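Local coordinates for protein putative ATP-dependent endonuclease of the OLD family (Thermus scotoductus, PDB 6P74) that degrades linear or supercoiled double-stranded DNA from 5' to 3' as a metal-dependent exonuclease and hydrolyses ATP in a DNA-stimulated manner, at residues K3-K8 / I70-H75; A89-C94 / D104-D109; I424-V429 / A469-V474; D433-D438 / V475-E480. One frame throughout, in Å; residues are numbered along the deposited sequence.

Contact 1: K3-K8 / I70-H75; sequences KRLQVK and IEITVH
His75 loses more surface to this contact than any other residue, with Arg4 over one face of its ring and Gln6 at the edge. As modelled, its NE2 donates to Gln6 OE1 over 2.7 Å, the acceptor close to the imidazole plane and the donor 37° above the plane of the Gln6 carbonyl. Gln6 NE2 then faces another donor, Arg4 NH2, at 2.8 Å, which makes the amide orientation uncertain; the bond in any case restrains the turn of the ring. Arg4 has CG anti to the backbone N (chi1 172°) and continues extended beside the ring. Its CD sits 4.1 Å from the His75 ring centroid in a CH-pi contact, the guanidinium plane only 8° from that of the imidazole. A salt bridge to Asp17 on strand 13-19 holds the charged end of Arg4.

The strands are antiparallel, and at their end Lys3 and Arg4 both face His75, a classic beta bulge. Lys3 N reaches His75 O at 2.7 Å, while His75 N bonds to Arg4 O. Gln6 and Thr73 form a hydrogen-bonded pair, as do Lys8 and Glu71, whose CB atoms lie 4.0 Å apart. The charged ends of this last pair do not meet: Lys8 NZ is 5.5 Å from Glu71 OE1. On the reverse face Leu5 CD1 meets Ile72 CG2 at 3.7 Å and, less closely, Val74 CG2. There Leu5 packs on Ile37 and Ile72 on Ala40 and Val44 of helix 34-45, whose first turn carries the last of the residues inferred to bind ATP.

Contact 2: A89-C94 / D104-D109; sequences AFRLTC and DLEPLD. With SO4 (sulfate ion), chain K.
Arg91 and Glu106 face each other as a hydrogen-bonded pair of antiparallel strands and join again through their side chains. NH1 of Arg91 forms a salt bridge to Glu106 OE2 at 2.9 Å; the oxygen lies near the guanidinium plane, yet it is approached from well above its own carboxylate plane, 48° out. A bend at chi3 (-68°) turns NE out of line with the rest of the Arg91 chain, and beyond it NH1 meets the carboxylate. Leu108 covers a face of the same guanidinium, its CD2 methyl 3.7 Å from Arg91 NH2. Strands 85-97 and 100-109 make a beta hairpin at the edge of the antiparallel sheet of the ATPase domain. On its other face Leu105 CD1 touches both Phe90 CB at 4.1 Å and Leu92 CB, while Leu92 CD1 comes within 3.4 Å of Asp104 O. Helix 34-45 covers this side, with Val44 against Phe90, Leu92 and Leu105, and helix 127-132 adds Met129 against Phe90 and Pro107. Leu105 N, directed away from strand 89-94, donates to O1 of a sulfate ion at 2.9 Å; Trp49 NE1 binds the same ion, which probably came from the crystallisation liquor.

Contact 3: I424-V429 / A469-V474; sequences IPFVVV and AERVFV
Val428 O accepts the amide of Phe473 at 2.8 Å, and the same residue's N donates to Arg471 O at 2.9 Å. Val428 thus pairs with the 471-473 backbone through both groups, as in a regular parallel ladder. The side chains that cover most of the contact are Arg471, Phe473 and Phe426. Phe426 CG lies between the backbone N and the carbonyl carbon (chi1 65°), and the ring receives Arg471 NE over one face, 3.2 Å from CZ. The guanidinium stands on edge there, its plane 78° from the ring. Its NH1 is tied in turn to Glu470 OE2 by a salt bridge of 3.0 Å. Phe473 lies on the opposite face of the sheet, where its CD1 meets Val427 CG1 at 3.7 Å and its CB touches Val429 CG1. Helix 513-523 packs against these valines, whereas helices 409-422 and 443-467 cover the side of Phe426 and Val428. The contact forms one border of the parallel Toprim sheet, and the metal-binding Asp431 follows on strand 426-431. Its chemistry is divided: the backbone polar groups of Val428 are paired among apolar side chains, while the charge of Arg471 is met by an aromatic face and by Glu470.

Contact 4: D433-D438 / V475-E480; sequences DVWPID and VQPSLE
Trp435 and Pro477 make the tight part of this contact, the two side chains crossing at about a right angle. Pro477, which follows a cis peptide bond, has its CB over one face of the six-membered ring of Trp435, offset toward the rim and 3.7 Å from the centroid in a CH-pi contact, and its CG is 3.2 Å from Trp435 CZ3. At the edge of the indole, near its plane, Ser478 OG is 3.5 Å from Trp435 CH2. That hydroxyl has its main partner elsewhere: Ser478 is the N-cap of helix 479-483, and its OG accepts from Ala481 N. A single direct hydrogen bond joins the backbones, Asp433 N to Pro477 O, at 2.8 Å.

Beyond this the contact loosens into a side lined by carboxylates. Asp433 OD1 comes no nearer than 3.9 Å to Ser478 CB. A water lies 2.6 Å from Asp433 OD1 and 3.1 Å from Glu480 OE1, though it has more acceptors in reach than protons to give. The two carboxylates do not touch. Glu480, with Asp431, binds a samarium ion in this crystal; Asp433 is inferred to bind a first divalent cation, and Ser478 and Glu480 a second, consistent with a two-metal Toprim nuclease centre. Glu480 OE2 also forms a salt bridge with Arg487, inferred to stabilise the transition state or protonate the leaving group.

The loop 433-438 leaves the end of strand 426-431 and leads to helix 443-467, whose Asn453 bonds to Trp435 O, while segment 475-480 turns from strand 472-475 into helix 479-483, where Asp431 accepts the amide of Leu479.

In the fold
The four contacts fall into two pairs, one in the ATPase domain and one in the Toprim domain. Contacts 1 and 2, with centres about 9 Å apart, belong to the antiparallel sheet of the ATPase domain: strand 70-76 of contact 1 lies beside strand 85-97 of contact 2, joined by backbone bonds such as that between Ile72 O and Leu92 N. Contacts 3 and 4 come later in the chain, in the Toprim domain. Their segments alternate, since strands 426-431 and 472-475 pair in contact 3 and then run on into the metal-site loops of contact 4, about 20 Å away between centres. Contacts 2 and 4 lie about 62 Å apart, centre to centre, keeping the ATPase sheet well separated from the nuclease centre.

Contact 1: K3-K8 / I70-H75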
# COMPACT_ATOMS: atom_id res chain seq x y z
N LYS A 3 -24.45 6.82 0.06
CA LYS A 3 -25.36 6.88 -1.06
C LYS A 3 -24.67 7.05 -2.40
O LYS A 3 -25.24 6.69 -3.43
CB LYS A 3 -26.35 8.04 -0.88
CG LYS A 3 -27.51 7.74 0.05
CD LYS A 3 -28.39 6.65 -0.57
CE LYS A 3 -29.68 6.48 0.22
NZ LYS A 3 -30.59 5.55 -0.49
N ARG A 4 -23.45 7.57 -2.42
CA ARG A 4 -22.86 7.93 -3.69
C ARG A 4 -21.41 8.24 -3.40
O ARG A 4 -21.08 8.67 -2.29
CB ARG A 4 -23.65 9.08 -4.33
CG ARG A 4 -23.04 9.67 -5.56
CD ARG A 4 -23.97 10.74 -6.10
NE ARG A 4 -23.39 11.47 -7.23
CZ ARG A 4 -23.82 12.66 -7.65
NH1 ARG A 4 -24.82 13.27 -7.02
NH2 ARG A 4 -23.23 13.25 -8.68
N LEU A 5 -20.55 7.98 -4.38
CA LEU A 5 -19.13 8.26 -4.29
C LEU A 5 -18.71 8.94 -5.59
O LEU A 5 -19.04 8.46 -6.67
CB LEU A 5 -18.28 7.01 -4.06
CG LEU A 5 -16.77 7.19 -4.23
CD1 LEU A 5 -16.21 7.94 -3.05
CD2 LEU A 5 -16.10 5.85 -4.36
N GLN A 6 -17.97 10.05 -5.48
CA GLN A 6 -17.37 10.69 -6.64
C GLN A 6 -15.87 10.80 -6.42
O GLN A 6 -15.43 11.21 -5.34
CB GLN A 6 -17.96 12.07 -6.91
CG GLN A 6 -19.39 12.01 -7.39
CD GLN A 6 -20.14 13.32 -7.19
OE1 GLN A 6 -20.33 13.78 -6.06
NE2 GLN A 6 -20.57 13.92 -8.30
N VAL A 7 -15.09 10.40 -7.42
CA VAL A 7 -13.65 10.43 -7.32
C VAL A 7 -13.09 11.07 -8.58
O VAL A 7 -13.45 10.67 -9.69
CB VAL A 7 -13.06 9.03 -7.10
CG1 VAL A 7 -11.57 9.10 -6.91
CG2 VAL A 7 -13.70 8.38 -5.90
N LYS A 8 -12.21 12.05 -8.41
CA LYS A 8 -11.58 12.72 -9.54
C LYS A 8 -10.08 12.78 -9.28
O LYS A 8 -9.65 13.36 -8.27
CB LYS A 8 -12.14 14.13 -9.74
CG LYS A 8 -13.63 14.18 -10.01
CD LYS A 8 -14.07 15.58 -10.44
CE LYS A 8 -15.50 15.57 -10.97
NZ LYS A 8 -15.75 16.62 -12.02
N ILE A 70 -6.89 16.16 -6.58
CA ILE A 70 -7.64 15.00 -6.11
C ILE A 70 -8.92 15.47 -5.43
O ILE A 70 -8.91 16.39 -4.60
CB ILE A 70 -6.77 14.16 -5.17
CG1 ILE A 70 -5.59 13.57 -5.94
CG2 ILE A 70 -7.61 13.09 -4.49
CD1 ILE A 70 -4.47 13.00 -5.05
N GLU A 71 -10.04 14.82 -5.77
CA GLU A 71 -11.35 15.16 -5.21
C GLU A 71 -12.12 13.88 -4.92
O GLU A 71 -12.43 13.13 -5.84
CB GLU A 71 -12.16 16.02 -6.19
CG GLU A 71 -12.25 17.48 -5.89
CD GLU A 71 -13.25 18.16 -6.80
OE1 GLU A 71 -12.84 18.71 -7.85
OE2 GLU A 71 -14.46 18.12 -6.49
N ILE A 72 -12.45 13.65 -3.65
CA ILE A 72 -13.30 12.52 -3.28
C ILE A 72 -14.52 13.06 -2.53
O ILE A 72 -14.38 13.69 -1.48
CB ILE A 72 -12.55 11.49 -2.44
CG1 ILE A 72 -11.30 11.02 -3.18
CG2 ILE A 72 -13.45 10.32 -2.17
CD1 ILE A 72 -10.28 10.37 -2.30
N THR A 73 -15.71 12.80 -3.06
CA THR A 73 -16.96 13.25 -2.46
C THR A 73 -17.78 12.03 -2.05
O THR A 73 -18.09 11.18 -2.89
CB THR A 73 -17.75 14.13 -3.44
OG1 THR A 73 -16.94 15.24 -3.86
CG2 THR A 73 -19.01 14.65 -2.79
N VAL A 74 -18.15 11.95 -0.78
CA VAL A 74 -19.01 10.87 -0.29
C VAL A 74 -20.33 11.46 0.16
O VAL A 74 -20.36 12.36 1.01
CB VAL A 74 -18.35 10.08 0.84
CG1 VAL A 74 -19.15 8.84 1.12
CG2 VAL A 74 -16.93 9.72 0.47
N HIS A 75 -21.43 10.96 -0.39
CA HIS A 75 -22.77 11.38 -0.04
C HIS A 75 -23.43 10.35 0.88
O HIS A 75 -23.20 9.15 0.75
CB HIS A 75 -23.65 11.56 -1.27
CG HIS A 75 -23.09 12.49 -2.30
ND1 HIS A 75 -23.69 13.69 -2.62
CD2 HIS A 75 -21.99 12.39 -3.09
CE1 HIS A 75 -22.99 14.28 -3.57
NE2 HIS A 75 -21.96 13.52 -3.87

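Contact 2: A89-C94 / D104-D109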
# COMPACT_ATOMS: atom_id res chain seq x y z
N ALA A 89 -23.03 15.34 2.68
CA ALA A 89 -21.87 14.82 1.97
C ALA A 89 -20.62 15.53 2.47
O ALA A 89 -20.69 16.63 3.01
CB ALA A 89 -22.00 15.00 0.45
N PHE A 90 -19.49 14.86 2.29
CA PHE A 90 -18.17 15.41 2.55
C PHE A 90 -17.37 15.40 1.26
O PHE A 90 -17.50 14.47 0.46
CB PHE A 90 -17.44 14.59 3.61
CG PHE A 90 -18.18 14.45 4.89
CD1 PHE A 90 -18.96 15.50 5.37
CD2 PHE A 90 -18.06 13.30 5.64
CE1 PHE A 90 -19.63 15.38 6.58
CE2 PHE A 90 -18.72 13.17 6.86
CZ PHE A 90 -19.51 14.20 7.32
N ARG A 91 -16.55 16.44 1.05
CA ARG A 91 -15.69 16.52 -0.12
C ARG A 91 -14.25 16.70 0.33
O ARG A 91 -13.92 17.73 0.94
CB ARG A 91 -16.08 17.65 -1.08
CG ARG A 91 -15.22 17.62 -2.33
CD ARG A 91 -15.15 18.95 -3.04
NE ARG A 91 -16.43 19.31 -3.63
CZ ARG A 91 -17.04 20.48 -3.42
NH1 ARG A 91 -16.48 21.39 -2.64
NH2 ARG A 91 -18.21 20.73 -4.01
N LEU A 92 -13.40 15.72 0.02
CA LEU A 92 -11.99 15.75 0.39
C LEU A 92 -11.19 16.16 -0.84
O LEU A 92 -11.27 15.50 -1.88
CB LEU A 92 -11.52 14.40 0.93
CG LEU A 92 -10.06 14.31 1.39
CD1 LEU A 92 -9.81 15.24 2.55
CD2 LEU A 92 -9.68 12.88 1.77
N THR A 93 -10.44 17.25 -0.72
CA THR A 93 -9.63 17.76 -1.81
C THR A 93 -8.17 17.73 -1.40
O THR A 93 -7.84 18.05 -0.25
CB THR A 93 -10.04 19.18 -2.22
OG1 THR A 93 -11.45 19.24 -2.49
CG2 THR A 93 -9.28 19.61 -3.46
N CYS A 94 -7.30 17.34 -2.32
CA CYS A 94 -5.86 17.47 -2.13
C CYS A 94 -5.27 18.06 -3.40
O CYS A 94 -5.29 17.41 -4.45
CB CYS A 94 -5.21 16.13 -1.80
SG CYS A 94 -3.43 16.26 -1.56
N ASP A 104 -8.49 19.78 2.09
CA ASP A 104 -9.67 20.31 2.74
C ASP A 104 -10.72 19.21 2.83
O ASP A 104 -10.87 18.40 1.92
CB ASP A 104 -10.24 21.51 1.96
CG ASP A 104 -9.18 22.54 1.62
OD1 ASP A 104 -8.55 23.08 2.56
OD2 ASP A 104 -8.97 22.80 0.41
N LEU A 105 -11.43 19.17 3.95
CA LEU A 105 -12.58 18.29 4.13
C LEU A 105 -13.80 19.20 4.21
O LEU A 105 -14.02 19.86 5.22
CB LEU A 105 -12.43 17.43 5.38
CG LEU A 105 -13.49 16.36 5.61
CD1 LEU A 105 -13.55 15.38 4.45
CD2 LEU A 105 -13.25 15.64 6.93
N GLU A 106 -14.57 19.26 3.14
CA GLU A 106 -15.61 20.26 3.25
C GLU A 106 -16.98 19.62 3.41
O GLU A 106 -17.28 18.60 2.76
CB GLU A 106 -15.65 21.17 2.03
CG GLU A 106 -14.37 21.87 1.70
CD GLU A 106 -14.43 22.51 0.33
OE1 GLU A 106 -14.61 23.74 0.26
OE2 GLU A 106 -14.33 21.76 -0.68
N PRO A 107 -17.84 20.21 4.24
CA PRO A 107 -19.23 19.77 4.30
C PRO A 107 -20.04 20.37 3.15
O PRO A 107 -19.80 21.50 2.71
CB PRO A 107 -19.71 20.30 5.65
CG PRO A 107 -18.96 21.60 5.79
CD PRO A 107 -17.59 21.35 5.14
N LEU A 108 -21.01 19.60 2.69
CA LEU A 108 -21.87 19.98 1.59
C LEU A 108 -23.32 19.78 2.01
O LEU A 108 -23.64 18.80 2.70
CB LEU A 108 -21.59 19.13 0.32
CG LEU A 108 -20.28 19.31 -0.43
CD1 LEU A 108 -20.27 18.38 -1.63
CD2 LEU A 108 -20.11 20.75 -0.87
N ASP A 109 -24.18 20.68 1.58
CA ASP A 109 -25.60 20.55 1.84
C ASP A 109 -26.29 19.82 0.69
O ASP A 109 -25.68 19.47 -0.33
CB ASP A 109 -26.24 21.92 2.13
CG ASP A 109 -26.20 22.88 0.92
OD1 ASP A 109 -25.98 22.42 -0.23
OD2 ASP A 109 -26.40 24.10 1.11
S SO4 K . -8.78 19.39 7.32
O1 SO4 K . -9.57 19.72 6.13
O2 SO4 K . -9.66 18.99 8.41
O3 SO4 K . -7.85 18.30 7.03
O4 SO4 K . -8.02 20.58 7.71

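Contact 3: I424-V429 / A469-V474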
# COMPACT_ATOMS: atom_id res chain seq x y z
N ILE A 424 -21.13 -6.13 -20.50
CA ILE A 424 -20.43 -7.39 -20.74
C ILE A 424 -20.79 -7.86 -22.15
O ILE A 424 -21.98 -7.95 -22.46
CB ILE A 424 -20.81 -8.45 -19.69
CG1 ILE A 424 -20.57 -7.89 -18.29
CG2 ILE A 424 -20.01 -9.71 -19.88
CD1 ILE A 424 -21.44 -8.54 -17.23
N PRO A 425 -19.82 -8.10 -23.02
CA PRO A 425 -20.15 -8.63 -24.35
C PRO A 425 -20.69 -10.04 -24.22
O PRO A 425 -20.24 -10.82 -23.37
CB PRO A 425 -18.81 -8.61 -25.10
CG PRO A 425 -17.93 -7.75 -24.29
CD PRO A 425 -18.38 -7.89 -22.87
N PHE A 426 -21.66 -10.38 -25.07
CA PHE A 426 -22.29 -11.69 -24.96
C PHE A 426 -22.84 -12.11 -26.32
O PHE A 426 -23.09 -11.29 -27.20
CB PHE A 426 -23.41 -11.69 -23.91
CG PHE A 426 -24.56 -10.80 -24.28
CD1 PHE A 426 -24.54 -9.45 -23.95
CD2 PHE A 426 -25.64 -11.29 -24.99
CE1 PHE A 426 -25.59 -8.62 -24.32
CE2 PHE A 426 -26.69 -10.48 -25.35
CZ PHE A 426 -26.67 -9.13 -25.01
N VAL A 427 -23.02 -13.42 -26.48
CA VAL A 427 -23.80 -13.99 -27.57
C VAL A 427 -24.88 -14.91 -26.96
O VAL A 427 -24.63 -15.60 -25.97
CB VAL A 427 -22.89 -14.75 -28.57
CG1 VAL A 427 -23.70 -15.49 -29.63
CG2 VAL A 427 -21.89 -13.78 -29.23
N VAL A 428 -26.07 -14.88 -27.53
CA VAL A 428 -27.15 -15.78 -27.16
C VAL A 428 -27.32 -16.86 -28.24
O VAL A 428 -27.38 -16.54 -29.44
CB VAL A 428 -28.48 -15.03 -26.96
CG1 VAL A 428 -29.53 -15.99 -26.50
CG2 VAL A 428 -28.32 -13.87 -25.97
N VAL A 429 -27.46 -18.12 -27.83
CA VAL A 429 -28.00 -19.16 -28.70
C VAL A 429 -29.16 -19.81 -27.98
O VAL A 429 -29.04 -20.18 -26.81
CB VAL A 429 -26.97 -20.26 -29.07
CG1 VAL A 429 -27.30 -20.84 -30.44
CG2 VAL A 429 -25.56 -19.76 -28.98
N ALA A 469 -30.64 -8.36 -32.46
CA ALA A 469 -30.77 -9.55 -33.29
C ALA A 469 -29.36 -9.95 -33.66
O ALA A 469 -29.08 -11.14 -33.83
CB ALA A 469 -31.61 -9.31 -34.55
N GLU A 470 -28.45 -8.98 -33.79
CA GLU A 470 -27.08 -9.27 -34.19
C GLU A 470 -26.33 -10.10 -33.16
O GLU A 470 -25.24 -10.60 -33.47
CB GLU A 470 -26.33 -7.96 -34.49
CG GLU A 470 -25.89 -7.15 -33.28
CD GLU A 470 -27.02 -6.40 -32.60
OE1 GLU A 470 -28.15 -6.36 -33.13
OE2 GLU A 470 -26.77 -5.83 -31.51
N ARG A 471 -26.88 -10.28 -31.96
CA ARG A 471 -26.23 -11.06 -30.92
C ARG A 471 -26.92 -12.39 -30.66
O ARG A 471 -26.50 -13.12 -29.75
CB ARG A 471 -26.16 -10.24 -29.63
CG ARG A 471 -25.57 -8.85 -29.85
CD ARG A 471 -24.60 -8.45 -28.74
NE ARG A 471 -25.25 -7.83 -27.62
CZ ARG A 471 -25.68 -6.57 -27.63
NH1 ARG A 471 -25.53 -5.86 -28.75
NH2 ARG A 471 -26.26 -6.03 -26.56
N VAL A 472 -27.97 -12.72 -31.41
CA VAL A 472 -28.81 -13.88 -31.13
C VAL A 472 -28.77 -14.84 -32.31
O VAL A 472 -29.00 -14.44 -33.46
CB VAL A 472 -30.26 -13.46 -30.83
CG1 VAL A 472 -31.11 -14.71 -30.54
CG2 VAL A 472 -30.26 -12.59 -29.65
N PHE A 473 -28.49 -16.11 -32.00
CA PHE A 473 -28.54 -17.20 -32.97
C PHE A 473 -29.66 -18.16 -32.59
O PHE A 473 -29.77 -18.54 -31.42
CB PHE A 473 -27.19 -17.91 -33.04
CG PHE A 473 -26.08 -17.01 -33.54
CD1 PHE A 473 -25.57 -16.00 -32.73
CD2 PHE A 473 -25.61 -17.12 -34.83
CE1 PHE A 473 -24.58 -15.14 -33.20
CE2 PHE A 473 -24.61 -16.28 -35.31
CZ PHE A 473 -24.08 -15.29 -34.49
N VAL A 474 -30.49 -18.56 -33.55
CA VAL A 474 -31.63 -19.41 -33.25
C VAL A 474 -31.45 -20.75 -33.94
O VAL A 474 -31.35 -20.81 -35.17
CB VAL A 474 -32.96 -18.76 -33.66
CG1 VAL A 474 -34.09 -19.69 -33.25
CG2 VAL A 474 -33.11 -17.36 -32.97

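Contact 4: D433-D438 / V475-E480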
# COMPACT_ATOMS: atom_id res chain seq x y z
N ASP A 433 -38.09 -23.83 -31.06
CA ASP A 433 -39.14 -24.56 -30.34
C ASP A 433 -40.53 -24.26 -30.88
O ASP A 433 -41.50 -24.20 -30.12
CB ASP A 433 -39.07 -24.29 -28.85
CG ASP A 433 -37.95 -25.05 -28.19
OD1 ASP A 433 -37.65 -26.16 -28.68
OD2 ASP A 433 -37.38 -24.57 -27.20
N VAL A 434 -40.63 -24.11 -32.19
CA VAL A 434 -41.90 -23.97 -32.90
C VAL A 434 -42.02 -25.17 -33.82
O VAL A 434 -41.06 -25.54 -34.50
CB VAL A 434 -41.92 -22.65 -33.69
CG1 VAL A 434 -43.13 -22.58 -34.66
CG2 VAL A 434 -41.83 -21.48 -32.70
N TRP A 435 -43.19 -25.80 -33.82
CA TRP A 435 -43.33 -27.08 -34.50
C TRP A 435 -44.57 -27.05 -35.38
O TRP A 435 -45.58 -26.46 -35.00
CB TRP A 435 -43.44 -28.21 -33.47
CG TRP A 435 -42.25 -28.21 -32.56
CD1 TRP A 435 -42.16 -27.64 -31.31
CD2 TRP A 435 -40.97 -28.77 -32.84
NE1 TRP A 435 -40.90 -27.82 -30.81
CE2 TRP A 435 -40.15 -28.51 -31.72
CE3 TRP A 435 -40.44 -29.47 -33.93
CZ2 TRP A 435 -38.82 -28.94 -31.66
CZ3 TRP A 435 -39.13 -29.89 -33.87
CH2 TRP A 435 -38.33 -29.61 -32.75
N PRO A 436 -44.53 -27.67 -36.56
CA PRO A 436 -45.75 -27.73 -37.38
C PRO A 436 -46.85 -28.51 -36.68
O PRO A 436 -46.60 -29.47 -35.95
CB PRO A 436 -45.28 -28.43 -38.66
CG PRO A 436 -44.09 -29.21 -38.24
CD PRO A 436 -43.41 -28.34 -37.24
N ILE A 437 -48.08 -28.07 -36.91
CA ILE A 437 -49.23 -28.69 -36.26
C ILE A 437 -49.59 -29.96 -37.01
O ILE A 437 -49.68 -29.97 -38.25
CB ILE A 437 -50.40 -27.71 -36.17
CG1 ILE A 437 -50.23 -26.77 -34.95
CG2 ILE A 437 -51.70 -28.45 -36.00
CD1 ILE A 437 -49.66 -25.42 -35.28
N ASP A 438 -49.77 -31.05 -36.27
CA ASP A 438 -50.19 -32.32 -36.86
C ASP A 438 -51.70 -32.23 -37.12
O ASP A 438 -52.51 -32.33 -36.20
CB ASP A 438 -49.84 -33.47 -35.92
CG ASP A 438 -50.29 -34.83 -36.45
OD1 ASP A 438 -50.54 -34.97 -37.67
OD2 ASP A 438 -50.42 -35.75 -35.60
N VAL A 475 -31.43 -21.83 -33.16
CA VAL A 475 -31.39 -23.18 -33.73
C VAL A 475 -32.82 -23.60 -34.06
O VAL A 475 -33.65 -23.73 -33.16
CB VAL A 475 -30.73 -24.18 -32.78
CG1 VAL A 475 -30.66 -25.54 -33.48
CG2 VAL A 475 -29.36 -23.71 -32.37
N GLN A 476 -33.09 -23.83 -35.35
CA GLN A 476 -34.41 -24.18 -35.91
C GLN A 476 -34.46 -25.65 -36.28
O GLN A 476 -33.64 -26.09 -37.11
CB GLN A 476 -34.67 -23.36 -37.17
CG GLN A 476 -34.46 -21.88 -37.01
CD GLN A 476 -35.05 -21.14 -38.17
OE1 GLN A 476 -34.39 -20.93 -39.18
NE2 GLN A 476 -36.33 -20.78 -38.05
N PRO A 477 -35.41 -26.44 -35.76
CA PRO A 477 -36.36 -26.04 -34.73
C PRO A 477 -35.74 -26.13 -33.34
O PRO A 477 -36.24 -25.45 -32.45
CB PRO A 477 -37.49 -27.06 -34.86
CG PRO A 477 -36.85 -28.28 -35.50
CD PRO A 477 -35.80 -27.70 -36.43
N SER A 478 -34.69 -26.93 -33.16
CA SER A 478 -34.06 -27.09 -31.85
C SER A 478 -32.74 -27.81 -32.02
O SER A 478 -32.53 -28.51 -33.01
CB SER A 478 -34.94 -27.90 -30.90
OG SER A 478 -35.09 -29.22 -31.42
N LEU A 479 -31.87 -27.66 -31.02
CA LEU A 479 -30.58 -28.36 -31.04
C LEU A 479 -30.79 -29.86 -31.03
O LEU A 479 -30.06 -30.60 -31.71
CB LEU A 479 -29.70 -27.93 -29.86
CG LEU A 479 -28.29 -28.54 -29.78
CD1 LEU A 479 -27.42 -28.08 -30.91
CD2 LEU A 479 -27.57 -28.27 -28.43
N GLU A 480 -31.77 -30.34 -30.27
CA GLU A 480 -32.07 -31.77 -30.28
C GLU A 480 -32.37 -32.26 -31.69
O GLU A 480 -31.91 -33.32 -32.10
CB GLU A 480 -33.25 -32.11 -29.37
CG GLU A 480 -33.03 -31.85 -27.92
CD GLU A 480 -33.51 -30.47 -27.52
OE1 GLU A 480 -33.44 -29.57 -28.39
OE2 GLU A 480 -33.97 -30.32 -26.36
O HOH W 1 -36.04 -27.93 -27.74